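Local coordinates for protein DyP-type peroxidase (Pleurotus ostreatus, PDB 6FSL) that belongs to the DyP-type peroxidases and probably uses its heme b cofactor to oxidise substrates at the expense of hydrogen peroxide, at residues Lys18-Tyr23 / Asp141-Val146; His44-Ala49 / Met72-Val77. The protein carries 1 engineered substitution. One frame throughout, in Å; residues are numbered along the deposited sequence.

Contact 1 of 2, residues Lys18-Tyr23 / Asp141-Val146; sequences KRTETY and DCHGSV
The side chains of R19 and D141 run side by side and point the same way, yet their charged planes are turned 53° apart, and R19 NE stays 4.5 Å from D141 OD1, beyond a salt bridge. The bond that joins them is made to the backbone instead. The arginine chain bends at chi3 (49°), bringing NH2 to the carbonyl O of D141 at 3.2 Å, almost in line with the C=O and a little tilted from the guanidinium plane. Arginine suits this exposed edge of the contact, since its length lets the methylenes lie along the carboxylate while the end reaches the oxygen. D141 follows directly on strand 134-140, whose last residue, G140, faces both R19 and T20 in a classic beta bulge; C142 then takes the N-cap position of helix 143-156. In the ferredoxin-like half of the DyP fold, helix 143-156 packs over the sheet face bearing T20 and T22. T20 crosses H143 at about a right angle: its OG1 comes to the edge of the imidazole, 3.3 Å from CE1, while its hydroxyl is hydrogen-bonded to G174 O on the neighbouring strand, with D175 OD1 also close. The threonine's methyl does the apolar work, with CG2 3.6 Å from C142 C and 3.8 Å from V146 CG2. The other branch of V146, CG1, lies 3.8 Å from T22 OG1. A beta-branched valine offers both strand threonines a methyl at once. On the other face of the strand, E21 OE2 forms a salt bridge with NZ of K18, from the loop just before it (2.9 Å).

Contact 2 of 2, residues His44-Ala49 / Met72-Val77; sequences HIKTSA and MAAVNV
K46 sets its CG opposite the backbone N (chi1 -173°) and then bends at chi2 and chi3, so that its CB, CG and CE wrap the methyl of A74, the nearest pair being K46 CB and A74 CB at 3.7 Å. Alanine is small enough to take the folded lysine, whose NZ goes on to a salt bridge with D54. In the ferredoxin-like half of the DyP fold, the connection entering helix 48-63 here passes across the start of strand 74-80; T47 is the helix N-cap, its OG1 capping G50 N. K46 N donates to V75 O at 3.1 Å, a nearly straight bond (161°) in the carbonyl plane. N76 uses both ends of its amide: OD1 receives D11 N. Its ND2 meets a lone pair of K46 O at 3.1 Å, with that oxygen in the amide plane, and also donates to V75 O, which thus accepts two N-H groups. I45 crosses N76 at about a right angle, its CG2 4.0 Å from ND2, and helix 475-481 covers the isoleucine through I475 and L478. Further along its chain, I45 CD1 rests against V77 CG1 at 3.9 Å.

Overall arrangement
From the N terminus the chain first lays down 18-23, the start of strand 20-28, then runs through helix 31-41 to 44-49. After helix 48-63 it returns at 72-77, where contact 2 closes a short loop of 22 residues. Only after strand 134-140 does 141-146 come back to 18-23, so contact 1 closes a much longer loop that encloses contact 2 without crossing it. Contact 1 ties the first strand to helix 143-156, contact 2 the entry of helix 48-63 to strand 74-80. Both strands flank strand 134-140 in one antiparallel sheet. The contact centres are about 13 Å apart, and they touch where A73 CB packs 4.2 Å from V146 CA.

Contact 1 of 2, residues Lys18-Tyr23 / Asp141-Val146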
ATOM      1  N   LYS A  18      10.832  10.897   2.269  1.00 16.51           N
ATOM      2  CA  LYS A  18      11.843   9.887   1.978  1.00 16.12           C
ATOM      3  C   LYS A  18      12.293   9.858   0.530  1.00 15.51           C
ATOM      4  O   LYS A  18      11.488   9.971  -0.346  1.00 14.82           O
ATOM      5  CB  LYS A  18      11.303   8.495   2.369  1.00 15.46           C
ATOM      6  CG  LYS A  18       9.953   8.132   1.729  1.00 15.05           C
ATOM      7  CD  LYS A  18       9.297   6.985   2.472  1.00 15.04           C
ATOM      8  CE  LYS A  18       7.975   6.587   1.860  1.00 14.82           C
ATOM      9  NZ  LYS A  18       7.458   5.327   2.451  1.00 14.65           N
ATOM     10  N   ARG A  19      13.602   9.764   0.323  1.00 17.24           N
ATOM     11  CA  ARG A  19      14.213   9.311  -0.938  1.00 18.83           C
ATOM     12  C   ARG A  19      14.733   7.853  -0.781  1.00 16.55           C
ATOM     13  O   ARG A  19      14.952   7.134  -1.746  1.00 14.33           O
ATOM     14  CB  ARG A  19      15.323  10.297  -1.364  1.00 21.71           C
ATOM     15  CG  ARG A  19      14.819  11.756  -1.417  1.00 26.01           C
ATOM     16  CD  ARG A  19      15.709  12.756  -2.172  1.00 31.43           C
ATOM     17  NE  ARG A  19      16.094  12.243  -3.489  1.00 36.93           N
ATOM     18  CZ  ARG A  19      17.231  11.580  -3.762  1.00 41.34           C
ATOM     19  NH1 ARG A  19      17.429  11.100  -4.997  1.00 43.18           N
ATOM     20  NH2 ARG A  19      18.164  11.368  -2.824  1.00 38.87           N
ATOM     21  N   THR A  20      14.893   7.440   0.468  1.00 15.57           N
ATOM     22  CA  THR A  20      15.299   6.094   0.807  1.00 15.45           C
ATOM     23  C   THR A  20      14.801   5.748   2.207  1.00 14.76           C
ATOM     24  O   THR A  20      14.451   6.637   2.999  1.00 14.64           O
ATOM     25  CB  THR A  20      16.818   5.956   0.699  1.00 15.53           C
ATOM     26  OG1 THR A  20      17.183   4.584   0.837  1.00 14.66           O
ATOM     27  CG2 THR A  20      17.510   6.813   1.753  1.00 15.67           C
ATOM     28  N   GLU A  21      14.700   4.457   2.483  1.00 14.15           N
ATOM     29  CA  GLU A  21      14.050   4.000   3.709  1.00 13.86           C
ATOM     30  C   GLU A  21      14.463   2.593   3.939  1.00 12.86           C
ATOM     31  O   GLU A  21      14.557   1.860   2.982  1.00 13.60           O
ATOM     32  CB  GLU A  21      12.528   4.119   3.580  1.00 14.51           C
ATOM     33  CG  GLU A  21      11.734   3.560   4.758  1.00 15.01           C
ATOM     34  CD  GLU A  21      10.248   3.867   4.686  1.00 15.89           C
ATOM     35  OE1 GLU A  21       9.702   4.150   5.778  1.00 16.73           O
ATOM     36  OE2 GLU A  21       9.625   3.835   3.573  1.00 15.75           O
ATOM     37  N   THR A  22      14.745   2.226   5.186  1.00 12.58           N
ATOM     38  CA  THR A  22      15.166   0.862   5.560  1.00 12.59           C
ATOM     39  C   THR A  22      14.176   0.347   6.607  1.00 13.15           C
ATOM     40  O   THR A  22      13.900   1.066   7.577  1.00 13.46           O
ATOM     41  CB  THR A  22      16.610   0.815   6.133  1.00 12.47           C
ATOM     42  OG1 THR A  22      17.559   1.052   5.084  1.00 12.70           O
ATOM     43  CG2 THR A  22      16.941  -0.539   6.799  1.00 12.10           C
ATOM     44  N   TYR A  23      13.643  -0.868   6.382  1.00 12.81           N
ATOM     45  CA  TYR A  23      12.798  -1.594   7.309  1.00 13.41           C
ATOM     46  C   TYR A  23      13.597  -2.735   7.958  1.00 13.07           C
ATOM     47  O   TYR A  23      14.015  -3.648   7.273  1.00 12.76           O
ATOM     48  CB  TYR A  23      11.558  -2.204   6.591  1.00 14.25           C
ATOM     49  CG  TYR A  23      10.567  -1.209   6.054  1.00 14.78           C
ATOM     50  CD1 TYR A  23      10.715  -0.657   4.777  1.00 15.40           C
ATOM     51  CD2 TYR A  23       9.459  -0.850   6.789  1.00 15.09           C
ATOM     52  CE1 TYR A  23       9.803   0.264   4.279  1.00 14.86           C
ATOM     53  CE2 TYR A  23       8.538   0.059   6.295  1.00 15.47           C
ATOM     54  CZ  TYR A  23       8.724   0.629   5.052  1.00 14.98           C
ATOM     55  OH  TYR A  23       7.799   1.529   4.599  1.00 14.82           O
ATOM     56  N   ASP A 141      16.647  11.418   3.515  1.00 29.51           N
ATOM     57  CA  ASP A 141      17.093  11.958   2.225  1.00 33.82           C
ATOM     58  C   ASP A 141      18.199  11.134   1.568  1.00 30.77           C
ATOM     59  O   ASP A 141      18.348  11.214   0.368  1.00 29.91           O
ATOM     60  CB  ASP A 141      17.559  13.421   2.381  1.00 42.77           C
ATOM     61  CG  ASP A 141      17.720  14.173   1.019  1.00 54.90           C
ATOM     62  OD1 ASP A 141      16.685  14.487   0.357  1.00 59.74           O
ATOM     63  OD2 ASP A 141      18.891  14.488   0.629  1.00 63.72           O
ATOM     64  N   CYS A 142      18.987  10.365   2.317  1.00 28.03           N
ATOM     65  CA  CYS A 142      20.114   9.647   1.705  1.00 26.77           C
ATOM     66  C   CYS A 142      20.600   8.541   2.592  1.00 24.28           C
ATOM     67  O   CYS A 142      20.221   8.464   3.757  1.00 20.93           O
ATOM     68  CB  CYS A 142      21.286  10.579   1.382  1.00 28.14           C
ATOM     69  SG  CYS A 142      22.064  11.190   2.873  1.00 34.13           S
ATOM     70  N   HIS A 143      21.434   7.676   2.016  1.00 23.25           N
ATOM     71  CA  HIS A 143      21.839   6.466   2.704  1.00 23.76           C
ATOM     72  C   HIS A 143      22.604   6.783   3.975  1.00 24.69           C
ATOM     73  O   HIS A 143      22.464   6.049   4.958  1.00 25.26           O
ATOM     74  CB  HIS A 143      22.690   5.568   1.805  1.00 23.70           C
ATOM     75  CG  HIS A 143      21.937   4.934   0.679  1.00 24.41           C
ATOM     76  ND1 HIS A 143      20.644   4.468   0.809  1.00 25.37           N
ATOM     77  CD2 HIS A 143      22.304   4.662  -0.595  1.00 23.98           C
ATOM     78  CE1 HIS A 143      20.246   3.951  -0.338  1.00 24.10           C
ATOM     79  NE2 HIS A 143      21.237   4.041  -1.202  1.00 23.53           N
ATOM     80  N   GLY A 144      23.412   7.853   3.939  1.00 24.74           N
ATOM     81  CA  GLY A 144      24.232   8.264   5.061  1.00 26.17           C
ATOM     82  C   GLY A 144      23.410   8.494   6.323  1.00 29.04           C
ATOM     83  O   GLY A 144      23.695   7.885   7.368  1.00 30.92           O
ATOM     84  N   SER A 145      22.370   9.336   6.202  1.00 29.03           N
ATOM     85  CA  SER A 145      21.465   9.686   7.310  1.00 28.37           C
ATOM     86  C   SER A 145      20.776   8.479   7.920  1.00 27.88           C
ATOM     87  O   SER A 145      20.709   8.340   9.156  1.00 28.05           O
ATOM     88  CB  SER A 145      20.383  10.651   6.847  1.00 28.57           C
ATOM     89  OG  SER A 145      20.919  11.666   6.045  1.00 31.65           O
ATOM     90  N   VAL A 146      20.271   7.622   7.042  1.00 26.22           N
ATOM     91  CA  VAL A 146      19.490   6.462   7.447  1.00 26.57           C
ATOM     92  C   VAL A 146      20.346   5.481   8.222  1.00 27.98           C
ATOM     93  O   VAL A 146      19.964   5.036   9.289  1.00 27.47           O
ATOM     94  CB  VAL A 146      18.859   5.739   6.249  1.00 24.05           C
ATOM     95  CG1 VAL A 146      18.160   4.473   6.715  1.00 24.94           C
ATOM     96  CG2 VAL A 146      17.858   6.654   5.564  1.00 24.35           C
TER

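Contact 2 of 2, residues His44-Ala49 / Met72-Val77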
ATOM      1  N   HIS A  44      13.270   8.886  20.157  1.00 23.68           N
ATOM      2  CA  HIS A  44      13.668   8.963  18.779  1.00 22.73           C
ATOM      3  C   HIS A  44      12.486   8.885  17.808  1.00 20.89           C
ATOM      4  O   HIS A  44      12.673   9.101  16.596  1.00 20.78           O
ATOM      5  CB  HIS A  44      14.752   7.904  18.511  1.00 24.51           C
ATOM      6  CG  HIS A  44      16.067   8.244  19.159  1.00 28.09           C
ATOM      7  ND1 HIS A  44      16.366   7.930  20.474  1.00 29.67           N
ATOM      8  CD2 HIS A  44      17.128   8.951  18.698  1.00 28.49           C
ATOM      9  CE1 HIS A  44      17.562   8.394  20.779  1.00 28.76           C
ATOM     10  NE2 HIS A  44      18.043   9.021  19.719  1.00 29.45           N
ATOM     11  N   ILE A  45      11.282   8.601  18.302  1.00 18.70           N
ATOM     12  CA  ILE A  45      10.183   8.239  17.407  1.00 18.04           C
ATOM     13  C   ILE A  45       9.532   9.485  16.878  1.00 17.87           C
ATOM     14  O   ILE A  45       9.175  10.336  17.636  1.00 19.83           O
ATOM     15  CB  ILE A  45       9.190   7.295  18.104  1.00 17.34           C
ATOM     16  CG1 ILE A  45       9.846   5.918  18.229  1.00 17.45           C
ATOM     17  CG2 ILE A  45       7.896   7.157  17.323  1.00 17.70           C
ATOM     18  CD1 ILE A  45       9.193   5.038  19.257  1.00 18.09           C
ATOM     19  N   LYS A  46       9.395   9.591  15.567  1.00 18.31           N
ATOM     20  CA  LYS A  46       8.732  10.716  14.937  1.00 19.09           C
ATOM     21  C   LYS A  46       7.220  10.577  15.025  1.00 18.89           C
ATOM     22  O   LYS A  46       6.658   9.565  14.613  1.00 20.18           O
ATOM     23  CB  LYS A  46       9.111  10.765  13.463  1.00 20.90           C
ATOM     24  CG  LYS A  46       8.622  11.981  12.681  1.00 22.72           C
ATOM     25  CD  LYS A  46       9.282  13.286  13.129  1.00 24.07           C
ATOM     26  CE  LYS A  46      10.808  13.180  13.086  1.00 24.76           C
ATOM     27  NZ  LYS A  46      11.414  14.516  12.839  1.00 25.39           N
ATOM     28  N   THR A  47       6.573  11.640  15.483  1.00 18.14           N
ATOM     29  CA  THR A  47       5.131  11.735  15.612  1.00 16.76           C
ATOM     30  C   THR A  47       4.604  12.640  14.538  1.00 16.57           C
ATOM     31  O   THR A  47       5.359  13.252  13.808  1.00 15.45           O
ATOM     32  CB  THR A  47       4.766  12.414  16.933  1.00 16.39           C
ATOM     33  OG1 THR A  47       5.078  13.816  16.839  1.00 15.69           O
ATOM     34  CG2 THR A  47       5.528  11.776  18.094  1.00 16.02           C
ATOM     35  N   SER A  48       3.288  12.749  14.458  1.00 17.65           N
ATOM     36  CA  SER A  48       2.672  13.502  13.392  1.00 18.79           C
ATOM     37  C   SER A  48       2.912  14.977  13.606  1.00 19.98           C
ATOM     38  O   SER A  48       3.129  15.699  12.644  1.00 21.03           O
ATOM     39  CB  SER A  48       1.188  13.198  13.269  1.00 18.37           C
ATOM     40  OG  SER A  48       1.038  11.920  12.744  1.00 17.22           O
ATOM     41  N   ALA A  49       2.908  15.412  14.862  1.00 20.91           N
ATOM     42  CA  ALA A  49       3.349  16.770  15.204  1.00 21.20           C
ATOM     43  C   ALA A  49       4.752  17.072  14.670  1.00 22.05           C
ATOM     44  O   ALA A  49       4.961  18.094  14.004  1.00 23.51           O
ATOM     45  CB  ALA A  49       3.326  16.958  16.704  1.00 20.78           C
ATOM     46  N   MET A  72      17.459  14.586   9.324  1.00 98.35           N
ATOM     47  CA  MET A  72      17.517  13.617  10.432  1.00 85.23           C
ATOM     48  C   MET A  72      16.372  12.632  10.230  1.00 72.75           C
ATOM     49  O   MET A  72      15.201  12.907  10.587  1.00 63.60           O
ATOM     50  CB  MET A  72      17.401  14.352  11.780  1.00 90.73           C
ATOM     51  CG  MET A  72      17.422  13.502  13.050  1.00 94.47           C
ATOM     52  SD  MET A  72      16.708  14.409  14.460  1.00 99.69           S
ATOM     53  CE  MET A  72      17.942  15.658  14.827  1.00 96.12           C
ATOM     54  N   ALA A  73      16.738  11.528   9.574  1.00 56.69           N
ATOM     55  CA  ALA A  73      15.831  10.501   9.163  1.00 45.44           C
ATOM     56  C   ALA A  73      14.952  10.115  10.319  1.00 36.87           C
ATOM     57  O   ALA A  73      15.430   9.946  11.419  1.00 38.31           O
ATOM     58  CB  ALA A  73      16.612   9.305   8.700  1.00 50.48           C
ATOM     59  N   ALA A  74      13.662  10.022  10.053  1.00 30.69           N
ATOM     60  CA  ALA A  74      12.661   9.745  11.053  1.00 27.16           C
ATOM     61  C   ALA A  74      12.541   8.235  11.331  1.00 23.88           C
ATOM     62  O   ALA A  74      12.714   7.397  10.448  1.00 21.98           O
ATOM     63  CB  ALA A  74      11.334  10.311  10.579  1.00 28.22           C
ATOM     64  N   VAL A  75      12.211   7.892  12.559  1.00 20.97           N
ATOM     65  CA  VAL A  75      12.074   6.493  12.950  1.00 20.09           C
ATOM     66  C   VAL A  75      10.630   6.193  13.358  1.00 19.20           C
ATOM     67  O   VAL A  75       9.999   6.989  14.034  1.00 18.88           O
ATOM     68  CB  VAL A  75      12.966   6.162  14.167  1.00 19.82           C
ATOM     69  CG1 VAL A  75      13.102   4.657  14.323  1.00 19.52           C
ATOM     70  CG2 VAL A  75      14.322   6.859  14.070  1.00 19.83           C
ATOM     71  N   ASN A  76      10.123   5.031  12.954  1.00 18.33           N
ATOM     72  CA  ASN A  76       8.853   4.505  13.456  1.00 16.93           C
ATOM     73  C   ASN A  76       9.037   3.047  13.849  1.00 16.80           C
ATOM     74  O   ASN A  76      10.060   2.414  13.564  1.00 17.13           O
ATOM     75  CB  ASN A  76       7.745   4.651  12.404  1.00 16.28           C
ATOM     76  CG  ASN A  76       6.893   5.899  12.582  1.00 16.07           C
ATOM     77  OD1 ASN A  76       5.801   5.988  12.000  1.00 17.09           O
ATOM     78  ND2 ASN A  76       7.370   6.872  13.364  1.00 15.77           N
ATOM     79  N   VAL A  77       8.035   2.515  14.532  1.00 16.91           N
ATOM     80  CA  VAL A  77       8.102   1.162  15.070  1.00 16.21           C
ATOM     81  C   VAL A  77       6.710   0.577  15.089  1.00 16.58           C
ATOM     82  O   VAL A  77       5.717   1.299  15.270  1.00 17.49           O
ATOM     83  CB  VAL A  77       8.725   1.147  16.479  1.00 15.74           C
ATOM     84  CG1 VAL A  77       7.831   1.855  17.486  1.00 15.71           C
ATOM     85  CG2 VAL A  77       9.003  -0.275  16.928  1.00 15.90           C
TER
HETATM   86  O   HOH W   1      12.361  10.010  14.350  1.00 15.51           O